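Local structure of cyclic nucleotide-binding domain (CNMP-BD) protein (Geobacter metallireducens, 3MDP) at residues 11-16 with 131-136; 19-24 with 123-128; 56-61 with 82-87; 87-92 with 113-118. The protein probably binds a cyclic nucleotide through a double-stranded beta-helix domain and may act as a DNA-binding transcription factor. All blocks are in the same frame, centred on the assembly; numbering follows the deposited sequence.

Interaction 1: residues 11-16 with 131-136; sequences YRFFAS and NNVAAA
In this cyclic nucleotide-binding fold, the short N-terminal helical turn packs against the long C-terminal helix 123-139. Phe13 of the turn and Ser16 just after it meet Asn132 and Val133 of the helix. Asn132 carries the polar half of the contact. Its ND2 donates to two acceptors. The bond from Asn132 ND2 to Phe13 O is 2.9 Å long but bent, with an N-H...O angle of 142°. That oxygen lies somewhat out of the amide plane. The second bond, from Asn132 ND2 to Ser16 OG, is 3.1 Å and nearly straight. Here the hydroxyl lies in the amide plane. On the other branch of the amide, a water donates to Asn132 OD1 at 3.0 Å. Phe13 supplies the apolar half. With its CG anti to the backbone N (chi1 -176°), the ring reaches over to the helix, and Phe13 CD1 comes within 3.6 Å of Asn132 CB. Ring and amide planes are steeply inclined, 73° apart. The ring edge meets the backbone N of Val133, and Phe13 CE1 lies 3.8 Å from CG2 of Val133 in one of its two modelled conformers. The same ring also packs on Leu50 and Ile83, which ties the turn to the beta-strands. With an alanine in place of Asn132, the carbonyl of Phe13 and the hydroxyl of Ser16 would probably lose their shared donor. Two bonds from one amide nitrogen fix the rotation of the asparagine side chain and tie the helix to a backbone carbonyl in the turn and to the serine hydroxyl that follows it.

Interaction 2: residues 19-24 with 123-128; sequences DEQLKD and QALGQV
Gln21 reaches across from helix 19-27 to Leu125 near the start of helix 123-139. This is a helix-helix packing in the helical part of the cyclic nucleotide-binding fold. The two short segments run at 80° to each other, and their axes come no closer than 11.6 Å, so side chains have to bridge the gap. Gln21 CB starts the bridge, 4.0 Å from Leu125 CD1. Gln21 CG follows at 3.8 Å from Leu125 CD1, with the chain extended beyond it (chi2 166°). Gln21 CD is still in contact with Leu125 CD1, at 3.9 Å. The two side chains run alongside one another, pointing opposite ways. At the tip the amide splits its contacts. OE1 turns back to accept a hydrogen bond from the backbone N of Thr18, and it also lies near Val128 CG1. NE2 lies over the helix backbone, without a hydrogen bond to it. Replacing Gln21 with an alanine would probably uncover one side of Leu125 CD1 and leave Thr18 N without its side-chain acceptor. Leu125 also packs on selenomethionine Met118 of helix 112-121. The NE2 atom of Gln21 ends 3.9 Å from both N and CA of Leu125.

Interaction 3: residues 56-61 with 82-87; sequences GGVELF and AIFGVS
Val58 makes the first touch on the ring of Phe84, and its two methyls share the work. In one of its two modelled conformers, CG1 sits over one face of the ring as a CH-pi contact. Val58 CG1 lies 4.3 Å from the Phe84 ring centroid and 17° off the ring normal, displaced toward the rim. Val58 CG2 meets the far end of the ring instead, 3.8 Å from Phe84 CZ. The valine and the phenylalanine point at each other across the interior. The strands carrying them, 58-61 and 83-84, belong to the two different antiparallel sheets of the double-stranded beta-helix. Met51 and Leu53 of its own sheet and Ala99 of the facing one also pack on the ring. Phe84 CG stands between the backbone N and the carbonyl carbon (chi1 65°), which aims the ring across at the other sheet. Two residues on, Leu60 adds a looser contact. Leu60 CD2 approaches Phe84 CD2 obliquely at 4.3 Å. Leu60 packs on Arg140 of the succinate site, and its side chain is about 4 Å from a bound succinate, probably from the crystallisation liquor. Gly85 N (weakly) and Val86 N bond to one succinate oxygen, and Ser87 OG to another.

Interaction 4: residues 87-92 with 113-118; sequences SSLIKP and ARLREM
The hydrogen bonding across this contact rests on Arg116, which reaches from helix 112-121 to the backbone O of Ser88. Arg116 NH1 donates to Ser88 O at 2.9 Å, with an N-H...O angle of 161°. It lies in the carbonyl plane, on a lone pair of the oxygen, and the oxygen lies near the guanidinium plane. The side chain bends at chi3 (-64°), which brings NH1 round to this carbonyl; Arg116 CG and CD also pass it, each 3.4 Å from Ser88 O. NH1 has a further acceptor in Ala47 O, while NH2 forms a salt bridge with Asp48 and the group makes a cation-pi contact with Tyr93. The Ser88 hydroxyl bonds to Gly85 O. The apolar part pairs two leucines. Leu89 CD2 packs on Leu115 CB at 3.9 Å, the two side chains crossing at about a right angle. Ser88 lies in the short 3-10 turn that probably corresponds to the phosphate-binding cassette, the loop that holds the ligand phosphate in this family; here Ser87 OG bonds to a succinate, probably from the crystallisation liquor. A charged donor, itself held by Asp48 and Ala47, probably fixes this turn against the helix.

Interactions 3 and 4 are buried, whereas interactions 1 and 2 are only partly so. Interaction 3 is wholly apolar and joins the two sheets of the beta-helix. The hydrogen bonds across segments lie toward the helical end, in interactions 1 and 4. Interaction 4 mixes a charged donor with leucine packing, and it shares Ser87 with interaction 3. Interactions 1 and 2 both use helix 123-139 and touch each other through Ser16 and Val128, but of these two only interaction 1 has hydrogen bonds across its segments. Val133 links interaction 1 to Leu89 and Ile90 of interaction 4. Ile83 meets Phe13 and Ala136, so interaction 3 adjoins interaction 1. Interactions 2 and 3 do not touch.

Interaction 1: residues 11-16 with 131-136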
loop_
_atom_site.group_PDB
_atom_site.type_symbol
_atom_site.label_atom_id
_atom_site.label_comp_id
_atom_site.label_asym_id
_atom_site.label_seq_id
_atom_site.Cartn_x
_atom_site.Cartn_y
_atom_site.Cartn_z
ATOM N N TYR A 11 -15.561 -3.625 9.287
ATOM C CA TYR A 11 -14.093 -3.594 9.181
ATOM C C TYR A 11 -13.639 -2.597 8.143
ATOM O O TYR A 11 -14.272 -2.457 7.089
ATOM C CB TYR A 11 -13.535 -4.976 8.843
ATOM C CG TYR A 11 -13.891 -6.011 9.884
ATOM C CD1 TYR A 11 -13.284 -5.998 11.138
ATOM C CD2 TYR A 11 -14.883 -6.953 9.637
ATOM C CE1 TYR A 11 -13.611 -6.936 12.116
ATOM C CE2 TYR A 11 -15.233 -7.899 10.606
ATOM C CZ TYR A 11 -14.583 -7.895 11.842
ATOM O OH TYR A 11 -14.939 -8.827 12.804
ATOM N N ARG A 12 -12.517 -1.937 8.433
ATOM C CA ARG A 12 -12.052 -0.790 7.629
ATOM C C ARG A 12 -11.932 -1.107 6.159
ATOM O O ARG A 12 -12.354 -0.329 5.321
ATOM C CB ARG A 12 -10.680 -0.305 8.132
ATOM C CG ARG A 12 -10.478 1.160 8.031
ATOM C CD ARG A 12 -9.984 1.665 9.358
ATOM N NE ARG A 12 -10.334 3.061 9.567
ATOM C CZ ARG A 12 -10.244 3.666 10.742
ATOM N NH1 ARG A 12 -9.834 2.991 11.815
ATOM N NH2 ARG A 12 -10.572 4.948 10.850
ATOM N N PHE A 13 -11.339 -2.243 5.841
ATOM C CA PHE A 13 -11.080 -2.594 4.448
ATOM C C PHE A 13 -12.377 -2.653 3.627
ATOM O O PHE A 13 -12.376 -2.300 2.460
ATOM C CB PHE A 13 -10.313 -3.917 4.385
ATOM C CG PHE A 13 -9.915 -4.328 3.017
ATOM C CD1 PHE A 13 -8.760 -3.820 2.425
ATOM C CD2 PHE A 13 -10.675 -5.237 2.313
ATOM C CE1 PHE A 13 -8.380 -4.202 1.151
ATOM C CE2 PHE A 13 -10.308 -5.617 1.026
ATOM C CZ PHE A 13 -9.147 -5.102 0.448
ATOM N N PHE A 14 -13.477 -3.060 4.268
ATOM C CA PHE A 14 -14.728 -3.308 3.600
ATOM C C PHE A 14 -15.801 -2.228 3.780
ATOM O O PHE A 14 -16.783 -2.238 3.020
ATOM C CB PHE A 14 -15.327 -4.614 4.133
ATOM C CG PHE A 14 -14.513 -5.804 3.854
ATOM C CD1 PHE A 14 -14.500 -6.361 2.585
ATOM C CD2 PHE A 14 -13.728 -6.363 4.838
ATOM C CE1 PHE A 14 -13.738 -7.472 2.314
ATOM C CE2 PHE A 14 -12.956 -7.476 4.564
ATOM C CZ PHE A 14 -12.973 -8.031 3.304
ATOM N N ALA A 15 -15.611 -1.338 4.770
ATOM C CA ALA A 15 -16.620 -0.376 5.205
ATOM C C ALA A 15 -17.103 0.580 4.070
ATOM O O ALA A 15 -18.248 1.020 4.100
ATOM C CB ALA A 15 -16.104 0.425 6.435
ATOM N N SER A 16 -16.221 0.873 3.107
ATOM C CA SER A 16 -16.473 1.795 1.965
ATOM C C SER A 16 -17.107 1.147 0.726
ATOM O O SER A 16 -17.482 1.854 -0.206
ATOM C CB SER A 16 -15.151 2.452 1.505
ATOM O OG SER A 16 -14.182 1.503 1.002
ATOM N N ASN A 131 -6.778 0.961 -3.451
ATOM C CA ASN A 131 -6.734 2.039 -2.450
ATOM C C ASN A 131 -6.706 1.479 -1.041
ATOM O O ASN A 131 -5.868 1.834 -0.207
ATOM C CB ASN A 131 -7.934 2.986 -2.604
ATOM C CG ASN A 131 -7.844 4.171 -1.683
ATOM O OD1 ASN A 131 -8.358 4.159 -0.565
ATOM N ND2 ASN A 131 -7.131 5.148 -2.107
ATOM N N ASN A 132 -7.647 0.582 -0.776
ATOM C CA ASN A 132 -7.804 0.005 0.556
ATOM C C ASN A 132 -6.652 -0.886 0.992
ATOM O O ASN A 132 -6.291 -0.893 2.182
ATOM C CB ASN A 132 -9.183 -0.665 0.658
ATOM C CG ASN A 132 -10.331 0.376 0.602
ATOM O OD1 ASN A 132 -10.107 1.582 0.351
ATOM N ND2 ASN A 132 -11.549 -0.083 0.816
ATOM N N VAL A 133 -6.067 -1.618 0.049
ATOM C CA VAL A 133 -4.853 -2.384 0.326
ATOM C C VAL A 133 -3.732 -1.428 0.727
ATOM O O VAL A 133 -3.117 -1.592 1.790
ATOM C CB VAL A 133 -4.430 -3.216 -0.879
ATOM C CG1 VAL A 133 -2.942 -3.589 -0.787
ATOM C CG2 VAL A 133 -5.314 -4.452 -1.001
ATOM N N ALA A 134 -3.509 -0.403 -0.098
ATOM C CA ALA A 134 -2.495 0.629 0.186
ATOM C C ALA A 134 -2.711 1.279 1.574
ATOM O O ALA A 134 -1.779 1.383 2.387
ATOM C CB ALA A 134 -2.459 1.696 -0.922
ATOM N N ALA A 135 -3.946 1.671 1.873
ATOM C CA ALA A 135 -4.259 2.217 3.200
ATOM C C ALA A 135 -3.961 1.230 4.329
ATOM O O ALA A 135 -3.457 1.624 5.390
ATOM C CB ALA A 135 -5.733 2.698 3.274
ATOM N N ALA A 136 -4.304 -0.042 4.114
ATOM C CA ALA A 136 -4.070 -1.081 5.111
ATOM C C ALA A 136 -2.580 -1.241 5.433
ATOM O O ALA A 136 -2.196 -1.342 6.618
ATOM C CB ALA A 136 -4.636 -2.410 4.630
HETATM O O HOH W 1 -11.846 3.966 0.212
#

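Interaction 2: residues 19-24 with 123-128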
loop_
_atom_site.group_PDB
_atom_site.type_symbol
_atom_site.label_atom_id
_atom_site.label_comp_id
_atom_site.label_asym_id
_atom_site.label_seq_id
_atom_site.Cartn_x
_atom_site.Cartn_y
_atom_site.Cartn_z
ATOM N N ASP A 19 -23.038 -2.174 -1.568
ATOM C CA ASP A 19 -23.722 -3.393 -1.155
ATOM C C ASP A 19 -23.485 -4.535 -2.137
ATOM O O ASP A 19 -23.269 -5.671 -1.712
ATOM C CB ASP A 19 -25.224 -3.135 -1.003
ATOM C CG ASP A 19 -25.545 -2.241 0.190
ATOM O OD1 ASP A 19 -24.814 -2.290 1.217
ATOM O OD2 ASP A 19 -26.546 -1.506 0.101
ATOM N N GLU A 20 -23.516 -4.233 -3.436
ATOM C CA GLU A 20 -23.258 -5.252 -4.467
ATOM C C GLU A 20 -21.832 -5.771 -4.345
ATOM O O GLU A 20 -21.592 -6.976 -4.403
ATOM C CB GLU A 20 -23.524 -4.714 -5.890
ATOM C CG GLU A 20 -23.101 -5.690 -7.022
ATOM C CD GLU A 20 -23.637 -5.310 -8.400
ATOM O OE1 GLU A 20 -24.866 -5.297 -8.568
ATOM O OE2 GLU A 20 -22.825 -5.062 -9.324
ATOM N N GLN A 21 -20.880 -4.860 -4.163
ATOM C CA GLN A 21 -19.488 -5.254 -3.996
ATOM C C GLN A 21 -19.310 -6.177 -2.769
ATOM O O GLN A 21 -18.586 -7.163 -2.838
ATOM C CB GLN A 21 -18.576 -4.021 -3.921
ATOM C CG GLN A 21 -18.421 -3.252 -5.257
ATOM C CD GLN A 21 -17.796 -1.852 -5.098
ATOM O OE1 GLN A 21 -17.667 -1.332 -3.989
ATOM N NE2 GLN A 21 -17.380 -1.261 -6.215
ATOM N N LEU A 22 -19.994 -5.894 -1.663
ATOM C CA LEU A 22 -19.848 -6.735 -0.474
ATOM C C LEU A 22 -20.431 -8.135 -0.696
ATOM O O LEU A 22 -19.794 -9.138 -0.333
ATOM C CB LEU A 22 -20.423 -6.076 0.796
ATOM C CG LEU A 22 -19.501 -5.008 1.421
ATOM C CD1 LEU A 22 -20.094 -4.483 2.714
ATOM C CD2 LEU A 22 -18.100 -5.521 1.693
ATOM N N LYS A 23 -21.607 -8.210 -1.306
ATOM C CA LYS A 23 -22.208 -9.496 -1.710
ATOM C C LYS A 23 -21.284 -10.292 -2.648
ATOM O O LYS A 23 -21.107 -11.507 -2.504
ATOM C CB LYS A 23 -23.550 -9.269 -2.433
ATOM N N ASP A 24 -20.706 -9.602 -3.620
ATOM C CA ASP A 24 -19.768 -10.244 -4.538
ATOM C C ASP A 24 -18.546 -10.789 -3.820
ATOM O O ASP A 24 -18.173 -11.942 -4.039
ATOM C CB ASP A 24 -19.356 -9.297 -5.668
ATOM C CG ASP A 24 -20.428 -9.187 -6.749
ATOM O OD1 ASP A 24 -21.161 -10.176 -6.984
ATOM O OD2 ASP A 24 -20.551 -8.113 -7.371
ATOM N N GLN A 123 -13.373 -1.967 -13.141
ATOM C CA GLN A 123 -12.496 -0.835 -12.785
ATOM C C GLN A 123 -12.856 -0.210 -11.422
ATOM O O GLN A 123 -11.972 0.205 -10.677
ATOM C CB GLN A 123 -12.522 0.249 -13.883
ATOM C CG GLN A 123 -11.692 1.533 -13.563
ATOM C CD GLN A 123 -11.697 2.599 -14.692
ATOM O OE1 GLN A 123 -12.520 2.560 -15.607
ATOM N NE2 GLN A 123 -10.763 3.552 -14.613
ATOM N N ALA A 124 -14.148 -0.142 -11.108
ATOM C CA ALA A 124 -14.592 0.491 -9.874
ATOM C C ALA A 124 -14.136 -0.328 -8.667
ATOM O O ALA A 124 -13.558 0.224 -7.741
ATOM C CB ALA A 124 -16.113 0.677 -9.868
ATOM N N LEU A 125 -14.389 -1.635 -8.679
ATOM C CA LEU A 125 -13.912 -2.489 -7.610
ATOM C C LEU A 125 -12.369 -2.512 -7.556
ATOM O O LEU A 125 -11.804 -2.406 -6.478
ATOM C CB LEU A 125 -14.502 -3.898 -7.707
ATOM C CG LEU A 125 -14.202 -4.818 -6.519
ATOM C CD1 LEU A 125 -14.746 -4.248 -5.211
ATOM C CD2 LEU A 125 -14.759 -6.215 -6.775
ATOM N N GLY A 126 -11.696 -2.617 -8.700
ATOM C CA GLY A 126 -10.220 -2.573 -8.753
ATOM C C GLY A 126 -9.603 -1.357 -8.071
ATOM O O GLY A 126 -8.686 -1.474 -7.253
ATOM N N GLN A 127 -10.136 -0.186 -8.377
ATOM C CA GLN A 127 -9.687 1.057 -7.746
ATOM C C GLN A 127 -9.862 1.048 -6.208
ATOM O O GLN A 127 -8.955 1.444 -5.477
ATOM C CB GLN A 127 -10.441 2.261 -8.336
ATOM C CG GLN A 127 -9.921 2.739 -9.695
ATOM N N VAL A 128 -11.024 0.623 -5.720
ATOM C CA VAL A 128 -11.281 0.687 -4.284
ATOM C C VAL A 128 -10.433 -0.334 -3.555
ATOM O O VAL A 128 -9.900 -0.028 -2.495
ATOM C CB VAL A 128 -12.778 0.489 -3.917
ATOM C CG1 VAL A 128 -13.285 -0.870 -4.389
ATOM C CG2 VAL A 128 -12.973 0.632 -2.420
#

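Interaction 3: residues 56-61 with 82-87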
loop_
_atom_site.group_PDB
_atom_site.type_symbol
_atom_site.label_atom_id
_atom_site.label_comp_id
_atom_site.label_asym_id
_atom_site.label_seq_id
_atom_site.Cartn_x
_atom_site.Cartn_y
_atom_site.Cartn_z
ATOM N N GLY A 56 -7.852 -13.599 17.303
ATOM C CA GLY A 56 -6.531 -14.132 17.564
ATOM C C GLY A 56 -5.398 -13.210 17.165
ATOM O O GLY A 56 -5.490 -11.979 17.280
ATOM N N GLY A 57 -4.306 -13.808 16.709
ATOM C CA GLY A 57 -3.093 -13.051 16.473
ATOM C C GLY A 57 -2.309 -13.736 15.377
ATOM O O GLY A 57 -2.246 -14.962 15.325
ATOM N N VAL A 58 -1.681 -12.929 14.530
ATOM C CA VAL A 58 -0.843 -13.424 13.454
ATOM C C VAL A 58 0.492 -12.702 13.445
ATOM O O VAL A 58 0.569 -11.482 13.666
ATOM C CB VAL A 58 -1.541 -13.294 12.089
ATOM C CG1 VAL A 58 -0.522 -13.362 10.924
ATOM C CG2 VAL A 58 -2.618 -14.375 11.940
ATOM N N GLU A 59 1.552 -13.471 13.229
ATOM C CA GLU A 59 2.873 -12.902 13.009
ATOM C C GLU A 59 3.287 -13.072 11.550
ATOM O O GLU A 59 3.158 -14.161 10.970
ATOM C CB GLU A 59 3.896 -13.554 13.935
ATOM C CG GLU A 59 3.921 -12.920 15.318
ATOM C CD GLU A 59 5.073 -13.396 16.176
ATOM O OE1 GLU A 59 5.928 -14.156 15.661
ATOM O OE2 GLU A 59 5.120 -13.007 17.360
ATOM N N LEU A 60 3.763 -11.987 10.943
ATOM C CA LEU A 60 4.331 -12.083 9.622
ATOM C C LEU A 60 5.816 -12.153 9.862
ATOM O O LEU A 60 6.369 -11.340 10.614
ATOM C CB LEU A 60 3.951 -10.852 8.808
ATOM C CG LEU A 60 2.449 -10.637 8.661
ATOM C CD1 LEU A 60 2.207 -9.451 7.758
ATOM C CD2 LEU A 60 1.737 -11.951 8.127
ATOM N N PHE A 61 6.469 -13.118 9.225
ATOM C CA PHE A 61 7.872 -13.386 9.495
ATOM C C PHE A 61 8.615 -13.962 8.295
ATOM O O PHE A 61 8.010 -14.378 7.309
ATOM C CB PHE A 61 7.964 -14.367 10.667
ATOM C CG PHE A 61 7.461 -15.748 10.339
ATOM C CD1 PHE A 61 6.093 -16.022 10.324
ATOM C CD2 PHE A 61 8.343 -16.769 10.026
ATOM C CE1 PHE A 61 5.627 -17.298 10.002
ATOM C CE2 PHE A 61 7.879 -18.046 9.713
ATOM C CZ PHE A 61 6.533 -18.309 9.702
ATOM N N ALA A 82 -7.667 -6.242 11.000
ATOM C CA ALA A 82 -6.662 -5.928 9.988
ATOM C C ALA A 82 -6.505 -7.063 8.956
ATOM O O ALA A 82 -6.718 -8.246 9.259
ATOM C CB ALA A 82 -5.320 -5.632 10.663
ATOM N N ILE A 83 -6.128 -6.682 7.738
ATOM C CA ILE A 83 -5.886 -7.624 6.665
ATOM C C ILE A 83 -4.429 -8.042 6.543
ATOM O O ILE A 83 -3.484 -7.290 6.905
ATOM C CB ILE A 83 -6.437 -7.105 5.276
ATOM C CG1 ILE A 83 -5.674 -5.883 4.767
ATOM C CG2 ILE A 83 -7.954 -6.773 5.378
ATOM C CD1 ILE A 83 -5.865 -5.651 3.260
ATOM N N PHE A 84 -4.239 -9.230 5.991
ATOM C CA PHE A 84 -2.904 -9.749 5.681
ATOM C C PHE A 84 -3.007 -10.678 4.479
ATOM O O PHE A 84 -4.096 -10.981 4.032
ATOM C CB PHE A 84 -2.225 -10.387 6.932
ATOM C CG PHE A 84 -2.919 -11.629 7.463
ATOM C CD1 PHE A 84 -4.063 -11.531 8.225
ATOM C CD2 PHE A 84 -2.401 -12.891 7.209
ATOM C CE1 PHE A 84 -4.718 -12.689 8.702
ATOM C CE2 PHE A 84 -3.006 -14.026 7.714
ATOM C CZ PHE A 84 -4.167 -13.927 8.470
ATOM N N GLY A 85 -1.873 -11.056 3.902
ATOM C CA GLY A 85 -1.875 -11.638 2.555
ATOM C C GLY A 85 -2.096 -10.608 1.458
ATOM O O GLY A 85 -2.639 -10.927 0.400
ATOM N N VAL A 86 -1.643 -9.378 1.690
ATOM C CA VAL A 86 -1.920 -8.249 0.791
ATOM C C VAL A 86 -1.325 -8.417 -0.613
ATOM O O VAL A 86 -1.838 -7.850 -1.585
ATOM C CB VAL A 86 -1.458 -6.880 1.387
ATOM C CG1 VAL A 86 -2.273 -6.537 2.625
ATOM C CG2 VAL A 86 0.070 -6.873 1.700
ATOM N N SER A 87 -0.261 -9.202 -0.744
ATOM C CA SER A 87 0.299 -9.474 -2.089
ATOM C C SER A 87 -0.660 -10.235 -3.030
ATOM O O SER A 87 -0.397 -10.327 -4.225
ATOM C CB SER A 87 1.644 -10.196 -1.990
ATOM O OG SER A 87 2.637 -9.314 -1.506
#

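Interaction 4: residues 87-92 with 113-118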
loop_
_atom_site.group_PDB
_atom_site.type_symbol
_atom_site.label_atom_id
_atom_site.label_comp_id
_atom_site.label_asym_id
_atom_site.label_seq_id
_atom_site.Cartn_x
_atom_site.Cartn_y
_atom_site.Cartn_z
ATOM N N SER A 87 -0.261 -9.202 -0.744
ATOM C CA SER A 87 0.299 -9.474 -2.089
ATOM C C SER A 87 -0.660 -10.235 -3.030
ATOM O O SER A 87 -0.397 -10.327 -4.225
ATOM C CB SER A 87 1.644 -10.196 -1.990
ATOM O OG SER A 87 2.637 -9.314 -1.506
ATOM N N SER A 88 -1.775 -10.748 -2.508
ATOM C CA SER A 88 -2.846 -11.235 -3.390
ATOM C C SER A 88 -3.348 -10.145 -4.353
ATOM O O SER A 88 -3.908 -10.456 -5.414
ATOM C CB SER A 88 -3.998 -11.847 -2.579
ATOM O OG SER A 88 -4.417 -11.000 -1.533
ATOM N N LEU A 89 -3.119 -8.878 -4.010
ATOM C CA LEU A 89 -3.486 -7.761 -4.880
ATOM C C LEU A 89 -2.292 -6.869 -5.298
ATOM O O LEU A 89 -2.506 -5.831 -5.929
ATOM C CB LEU A 89 -4.540 -6.885 -4.204
ATOM C CG LEU A 89 -5.943 -7.481 -4.015
ATOM C CD1 LEU A 89 -6.833 -6.541 -3.194
ATOM C CD2 LEU A 89 -6.537 -7.766 -5.358
ATOM N N ILE A 90 -1.066 -7.254 -4.949
ATOM C CA ILE A 90 0.118 -6.473 -5.292
ATOM C C ILE A 90 1.070 -7.309 -6.149
ATOM O O ILE A 90 1.682 -8.262 -5.678
ATOM C CB ILE A 90 0.883 -5.933 -4.040
ATOM C CG1 ILE A 90 -0.060 -5.188 -3.063
ATOM C CG2 ILE A 90 2.035 -4.989 -4.490
ATOM C CD1 ILE A 90 0.538 -4.925 -1.693
ATOM N N LYS A 91 1.198 -6.947 -7.419
ATOM C CA LYS A 91 2.220 -7.552 -8.279
ATOM C C LYS A 91 3.566 -7.642 -7.591
ATOM O O LYS A 91 3.991 -6.690 -6.935
ATOM C CB LYS A 91 2.410 -6.739 -9.539
ATOM C CG LYS A 91 1.295 -6.858 -10.489
ATOM C CD LYS A 91 1.631 -6.176 -11.800
ATOM C CE LYS A 91 0.468 -6.293 -12.773
ATOM N NZ LYS A 91 0.862 -5.845 -14.145
ATOM N N PRO A 92 4.269 -8.763 -7.772
ATOM C CA PRO A 92 3.934 -9.883 -8.655
ATOM C C PRO A 92 3.166 -11.033 -7.987
ATOM O O PRO A 92 3.291 -12.168 -8.418
ATOM C CB PRO A 92 5.321 -10.361 -9.081
ATOM C CG PRO A 92 6.111 -10.211 -7.815
ATOM C CD PRO A 92 5.641 -8.891 -7.249
ATOM N N ALA A 113 -7.298 -15.020 -6.480
ATOM C CA ALA A 113 -7.391 -15.139 -7.940
ATOM C C ALA A 113 -8.664 -14.481 -8.441
ATOM O O ALA A 113 -8.643 -13.746 -9.429
ATOM C CB ALA A 113 -7.326 -16.615 -8.386
ATOM N N ARG A 114 -9.771 -14.703 -7.728
ATOM C CA ARG A 114 -11.039 -14.048 -8.059
ATOM C C ARG A 114 -10.968 -12.552 -7.883
ATOM O O ARG A 114 -11.475 -11.802 -8.734
ATOM C CB ARG A 114 -12.203 -14.616 -7.240
ATOM C CG ARG A 114 -12.613 -16.000 -7.600
ATOM C CD ARG A 114 -13.020 -16.080 -9.091
ATOM N NE ARG A 114 -13.793 -17.274 -9.395
ATOM C CZ ARG A 114 -14.016 -17.758 -10.624
ATOM N NH1 ARG A 114 -13.529 -17.169 -11.705
ATOM N NH2 ARG A 114 -14.749 -18.846 -10.767
ATOM N N LEU A 115 -10.330 -12.077 -6.809
ATOM C CA LEU A 115 -10.235 -10.614 -6.617
ATOM C C LEU A 115 -9.475 -9.972 -7.754
ATOM O O LEU A 115 -9.790 -8.852 -8.191
ATOM C CB LEU A 115 -9.538 -10.255 -5.308
ATOM C CG LEU A 115 -10.324 -10.345 -4.018
ATOM C CD1 LEU A 115 -9.402 -10.007 -2.843
ATOM C CD2 LEU A 115 -11.579 -9.441 -4.045
ATOM N N ARG A 116 -8.428 -10.650 -8.195
ATOM C CA ARG A 116 -7.643 -10.153 -9.323
ATOM C C ARG A 116 -8.485 -10.062 -10.594
ATOM O O ARG A 116 -8.405 -9.053 -11.298
ATOM C CB ARG A 116 -6.372 -10.984 -9.531
ATOM C CG ARG A 116 -5.331 -10.724 -8.449
ATOM C CD ARG A 116 -3.970 -11.342 -8.723
ATOM N NE ARG A 116 -3.979 -12.809 -8.764
ATOM C CZ ARG A 116 -3.819 -13.630 -7.731
ATOM N NH1 ARG A 116 -3.662 -13.178 -6.492
ATOM N NH2 ARG A 116 -3.847 -14.942 -7.941
ATOM N N GLU A 117 -9.321 -11.065 -10.867
ATOM C CA GLU A 117 -10.184 -11.062 -12.071
ATOM C C GLU A 117 -11.152 -9.916 -12.015
ATOM O O GLU A 117 -11.347 -9.187 -13.000
ATOM C CB GLU A 117 -11.024 -12.327 -12.179
ATOM C CG GLU A 117 -10.269 -13.518 -12.651
ATOM C CD GLU A 117 -11.035 -14.818 -12.475
ATOM O OE1 GLU A 117 -12.265 -14.824 -12.218
ATOM O OE2 GLU A 117 -10.384 -15.867 -12.576
HETATM N N MSE A 118 -11.758 -9.771 -10.844
HETATM C CA MSE A 118 -12.801 -8.792 -10.618
HETATM C C MSE A 118 -12.219 -7.405 -10.705
HETATM O O MSE A 118 -12.839 -6.512 -11.261
HETATM C CB MSE A 118 -13.455 -9.016 -9.244
HETATM C CG MSE A 118 -14.173 -10.365 -9.147
HETATM SE SE MSE A 118 -14.438 -11.003 -7.321
HETATM C CE MSE A 118 -15.558 -9.595 -6.714
#